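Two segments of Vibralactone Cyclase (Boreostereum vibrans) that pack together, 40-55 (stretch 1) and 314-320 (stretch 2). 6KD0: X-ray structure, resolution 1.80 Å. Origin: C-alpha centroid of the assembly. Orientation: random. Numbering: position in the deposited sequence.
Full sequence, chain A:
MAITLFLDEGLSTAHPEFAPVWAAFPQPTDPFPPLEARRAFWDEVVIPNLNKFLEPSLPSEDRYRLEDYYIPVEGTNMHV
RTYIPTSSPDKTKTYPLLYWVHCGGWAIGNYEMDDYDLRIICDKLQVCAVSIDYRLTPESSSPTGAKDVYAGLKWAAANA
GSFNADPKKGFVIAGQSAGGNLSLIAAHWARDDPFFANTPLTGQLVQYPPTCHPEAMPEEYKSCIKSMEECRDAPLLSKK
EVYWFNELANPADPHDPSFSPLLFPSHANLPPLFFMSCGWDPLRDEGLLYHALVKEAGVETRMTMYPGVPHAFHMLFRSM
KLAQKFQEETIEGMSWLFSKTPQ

Stretch 1 (40-55) AFWDEVVIPNLNKFLE
Stretch 2 314-320: HMLFRSM

No direct hydrogen bond joins these stretches; one water does, donating to Val 46 O (2.9 Å) and to Met 315 O (2.7 Å). The rest is mainly van der Waals packing of apolar side chains, with one CH-pi contact; 485 Å² is buried, both sides summed.

A helix that begins earlier in the chain runs through stretch 1. A pi-type turn spans 42-46, with Val 46 N bonded to Phe 41 O at 3.1 Å. Pro 48 lacks an amide hydrogen, and the helix kinks there. Stretch 2 finishes a helix at Leu 316, then makes a type I turn from Phe 317 to Met 320, closed by Met 320 N to Phe 317 O at 2.9 Å. Both stretches advance together: CA atoms of Val 46 and Leu 316 lie 6.0 Å apart, Leu 50 and Arg 318 6.7 Å, Phe 53 and Ser 319 6.9 Å.

Trp 42 (chi1 -85°) brings CZ2 to 4.0 Å from Leu 316 (m, p) CD1. Val 46 (t) points toward stretch 2, its CG1 3.7 Å from Met 315 O. Met 315 is m, m, m; its CE meets Leu 50 CD1 at 3.7 Å. Leu 50 has chi1 -144° and chi2 -145°, both between wells. Buried and apolar, Val 46, Leu 50 and Met 315 suit this site. Arg 318 (t, p, p) folds back, NE bonding His 314 O at 2.8 Å. NH1 and NH2 bond elsewhere in the structure, so its charge can be buried. Leu 50 CD2 covers one guanidinium face. Phe 53 (t) offers a flat face to Ser 319 CA, 4.0 Å from the ring centroid, a CH-pi contact.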

# COMPACT_ATOMS: atom_id res chain seq x y z
N ALA A 40 -0.45 -16.18 11.61
CA ALA A 40 0.08 -16.22 12.98
C ALA A 40 1.45 -15.56 13.06
O ALA A 40 1.80 -14.99 14.09
CB ALA A 40 0.17 -17.66 13.48
N PHE A 41 2.24 -15.66 11.98
CA PHE A 41 3.57 -15.06 11.99
C PHE A 41 3.48 -13.54 12.04
O PHE A 41 4.25 -12.87 12.74
CB PHE A 41 4.36 -15.49 10.75
CG PHE A 41 5.77 -14.93 10.69
CD1 PHE A 41 6.73 -15.31 11.63
CD2 PHE A 41 6.13 -14.03 9.70
CE1 PHE A 41 8.01 -14.80 11.58
CE2 PHE A 41 7.44 -13.52 9.64
CZ PHE A 41 8.37 -13.90 10.58
N TRP A 42 2.55 -12.98 11.25
CA TRP A 42 2.33 -11.54 11.33
C TRP A 42 1.77 -11.14 12.69
O TRP A 42 2.18 -10.12 13.26
CB TRP A 42 1.41 -11.08 10.19
CG TRP A 42 2.21 -10.81 8.96
CD1 TRP A 42 2.63 -11.73 8.04
CD2 TRP A 42 2.75 -9.55 8.54
NE1 TRP A 42 3.40 -11.11 7.07
CE2 TRP A 42 3.47 -9.77 7.35
CE3 TRP A 42 2.68 -8.25 9.05
CZ2 TRP A 42 4.12 -8.74 6.66
CZ3 TRP A 42 3.31 -7.23 8.38
CH2 TRP A 42 4.03 -7.48 7.19
N ASP A 43 0.87 -11.95 13.25
CA ASP A 43 0.25 -11.61 14.53
C ASP A 43 1.22 -11.73 15.71
O ASP A 43 1.11 -10.98 16.69
CB ASP A 43 -0.96 -12.52 14.77
CG ASP A 43 -1.71 -12.17 16.04
OD1 ASP A 43 -2.26 -11.05 16.13
OD2 ASP A 43 -1.75 -13.03 16.95
N GLU A 44 2.16 -12.66 15.64
CA GLU A 44 2.97 -13.04 16.80
C GLU A 44 4.39 -12.51 16.73
O GLU A 44 5.03 -12.34 17.78
CB GLU A 44 2.99 -14.57 16.95
CG GLU A 44 1.64 -15.13 17.40
CD GLU A 44 1.45 -16.63 17.13
OE1 GLU A 44 2.44 -17.34 16.87
OE2 GLU A 44 0.29 -17.09 17.17
N VAL A 45 4.90 -12.24 15.54
CA VAL A 45 6.30 -11.87 15.39
C VAL A 45 6.40 -10.50 14.73
O VAL A 45 6.99 -9.58 15.30
CB VAL A 45 7.09 -12.93 14.59
CG1 VAL A 45 8.54 -12.46 14.39
CG2 VAL A 45 7.07 -14.26 15.31
N VAL A 46 5.82 -10.34 13.53
CA VAL A 46 6.14 -9.15 12.74
C VAL A 46 5.58 -7.89 13.41
O VAL A 46 6.31 -6.92 13.64
CB VAL A 46 5.64 -9.29 11.29
CG1 VAL A 46 6.02 -8.06 10.51
CG2 VAL A 46 6.25 -10.51 10.65
N ILE A 47 4.30 -7.88 13.72
CA ILE A 47 3.69 -6.67 14.28
C ILE A 47 4.18 -6.44 15.70
O ILE A 47 4.51 -5.29 16.03
CB ILE A 47 2.15 -6.72 14.21
CG1 ILE A 47 1.70 -6.79 12.74
CG2 ILE A 47 1.54 -5.47 14.85
CD1 ILE A 47 0.24 -7.11 12.56
N PRO A 48 4.26 -7.45 16.58
CA PRO A 48 4.83 -7.17 17.92
C PRO A 48 6.23 -6.60 17.87
O PRO A 48 6.52 -5.64 18.60
CB PRO A 48 4.79 -8.55 18.60
CG PRO A 48 3.61 -9.19 17.98
CD PRO A 48 3.70 -8.81 16.52
N ASN A 49 7.10 -7.12 17.01
CA ASN A 49 8.47 -6.61 16.92
C ASN A 49 8.51 -5.22 16.29
O ASN A 49 9.28 -4.35 16.73
CB ASN A 49 9.34 -7.57 16.11
CG ASN A 49 9.68 -8.86 16.87
OD1 ASN A 49 9.39 -9.01 18.05
ND2 ASN A 49 10.30 -9.79 16.17
N LEU A 50 7.69 -4.97 15.27
CA LEU A 50 7.58 -3.63 14.70
C LEU A 50 7.14 -2.63 15.76
O LEU A 50 7.73 -1.56 15.93
CB LEU A 50 6.59 -3.63 13.54
CG LEU A 50 6.81 -2.76 12.30
CD1 LEU A 50 5.47 -2.25 11.74
CD2 LEU A 50 7.80 -1.62 12.53
N ASN A 51 6.11 -2.99 16.53
CA ASN A 51 5.59 -2.08 17.53
C ASN A 51 6.60 -1.85 18.64
O ASN A 51 6.73 -0.73 19.12
CB ASN A 51 4.28 -2.61 18.10
CG ASN A 51 3.15 -2.43 17.15
OD1 ASN A 51 3.34 -1.84 16.07
ND2 ASN A 51 1.98 -2.93 17.49
N LYS A 52 7.32 -2.90 19.05
CA LYS A 52 8.36 -2.71 20.05
C LYS A 52 9.40 -1.72 19.56
O LYS A 52 9.87 -0.86 20.33
CB LYS A 52 9.00 -4.04 20.41
CG LYS A 52 10.17 -3.94 21.37
CD LYS A 52 10.64 -5.34 21.76
CE LYS A 52 11.92 -5.29 22.57
NZ LYS A 52 12.40 -6.63 23.02
N PHE A 53 9.77 -1.79 18.28
CA PHE A 53 10.77 -0.84 17.78
C PHE A 53 10.21 0.58 17.70
O PHE A 53 10.92 1.56 17.96
CB PHE A 53 11.31 -1.27 16.42
CG PHE A 53 12.23 -0.23 15.79
CD1 PHE A 53 13.56 -0.17 16.16
CD2 PHE A 53 11.74 0.70 14.88
CE1 PHE A 53 14.40 0.79 15.61
CE2 PHE A 53 12.59 1.66 14.33
CZ PHE A 53 13.92 1.69 14.71
N LEU A 54 8.95 0.71 17.30
CA LEU A 54 8.37 2.03 17.06
C LEU A 54 7.90 2.71 18.33
O LEU A 54 7.72 3.93 18.33
CB LEU A 54 7.19 1.92 16.11
CG LEU A 54 7.25 2.40 14.66
CD1 LEU A 54 8.65 2.58 14.14
CD2 LEU A 54 6.41 1.46 13.78
N GLU A 55 7.68 1.95 19.41
CA GLU A 55 7.14 2.49 20.66
C GLU A 55 7.80 3.78 21.13
O GLU A 55 7.07 4.72 21.47
CB GLU A 55 7.23 1.40 21.74
CG GLU A 55 6.71 1.81 23.10
CD GLU A 55 5.21 1.72 23.20
OE1 GLU A 55 4.59 2.65 23.76
OE2 GLU A 55 4.64 0.71 22.73
N HIS A 314 11.17 -3.26 4.97
CA HIS A 314 11.06 -2.24 6.01
C HIS A 314 10.04 -2.59 7.08
O HIS A 314 10.09 -2.02 8.17
CB HIS A 314 10.79 -0.86 5.40
CG HIS A 314 9.34 -0.56 5.13
ND1 HIS A 314 8.62 -1.18 4.14
CD2 HIS A 314 8.51 0.35 5.69
CE1 HIS A 314 7.40 -0.69 4.11
NE2 HIS A 314 7.30 0.24 5.04
N MET A 315 9.11 -3.52 6.80
CA MET A 315 8.15 -3.96 7.81
C MET A 315 8.71 -5.07 8.67
O MET A 315 8.31 -5.22 9.83
CB MET A 315 6.87 -4.46 7.15
CG MET A 315 6.13 -3.41 6.33
SD MET A 315 5.53 -2.03 7.31
CE MET A 315 4.24 -2.83 8.26
N LEU A 316 9.62 -5.85 8.12
CA LEU A 316 10.22 -6.94 8.87
C LEU A 316 11.55 -6.57 9.51
O LEU A 316 11.96 -7.25 10.46
CB LEU A 316 10.41 -8.15 7.95
CG LEU A 316 9.18 -9.05 7.88
CD1 LEU A 316 8.05 -8.44 7.01
CD2 LEU A 316 9.55 -10.42 7.40
N PHE A 317 12.21 -5.52 9.04
CA PHE A 317 13.53 -5.16 9.55
C PHE A 317 13.61 -3.66 9.80
O PHE A 317 14.58 -3.01 9.42
CB PHE A 317 14.61 -5.60 8.57
CG PHE A 317 14.55 -7.07 8.23
CD1 PHE A 317 15.06 -8.01 9.11
CD2 PHE A 317 13.96 -7.50 7.05
CE1 PHE A 317 14.99 -9.36 8.82
CE2 PHE A 317 13.90 -8.86 6.75
CZ PHE A 317 14.41 -9.79 7.63
N ARG A 318 12.59 -3.09 10.45
CA ARG A 318 12.53 -1.64 10.60
C ARG A 318 13.75 -1.07 11.34
O ARG A 318 14.08 0.10 11.15
CB ARG A 318 11.25 -1.22 11.33
CG ARG A 318 11.01 0.30 11.37
CD ARG A 318 10.86 0.87 9.95
NE ARG A 318 9.58 0.41 9.40
CZ ARG A 318 8.43 1.05 9.58
NH1 ARG A 318 8.40 2.20 10.25
NH2 ARG A 318 7.30 0.54 9.10
N SER A 319 14.44 -1.88 12.14
CA SER A 319 15.58 -1.35 12.88
C SER A 319 16.77 -1.07 11.97
O SER A 319 17.69 -0.36 12.38
CB SER A 319 15.97 -2.30 14.01
OG SER A 319 16.42 -3.54 13.49
N MET A 320 16.78 -1.60 10.74
CA MET A 320 17.79 -1.22 9.77
C MET A 320 17.70 0.28 9.52
O MET A 320 16.61 0.85 9.44
CB MET A 320 17.58 -1.96 8.44
CG MET A 320 18.02 -3.40 8.40
SD MET A 320 17.64 -4.12 6.79
CE MET A 320 18.90 -3.39 5.75
O HOH W 1 8.72 -6.38 12.20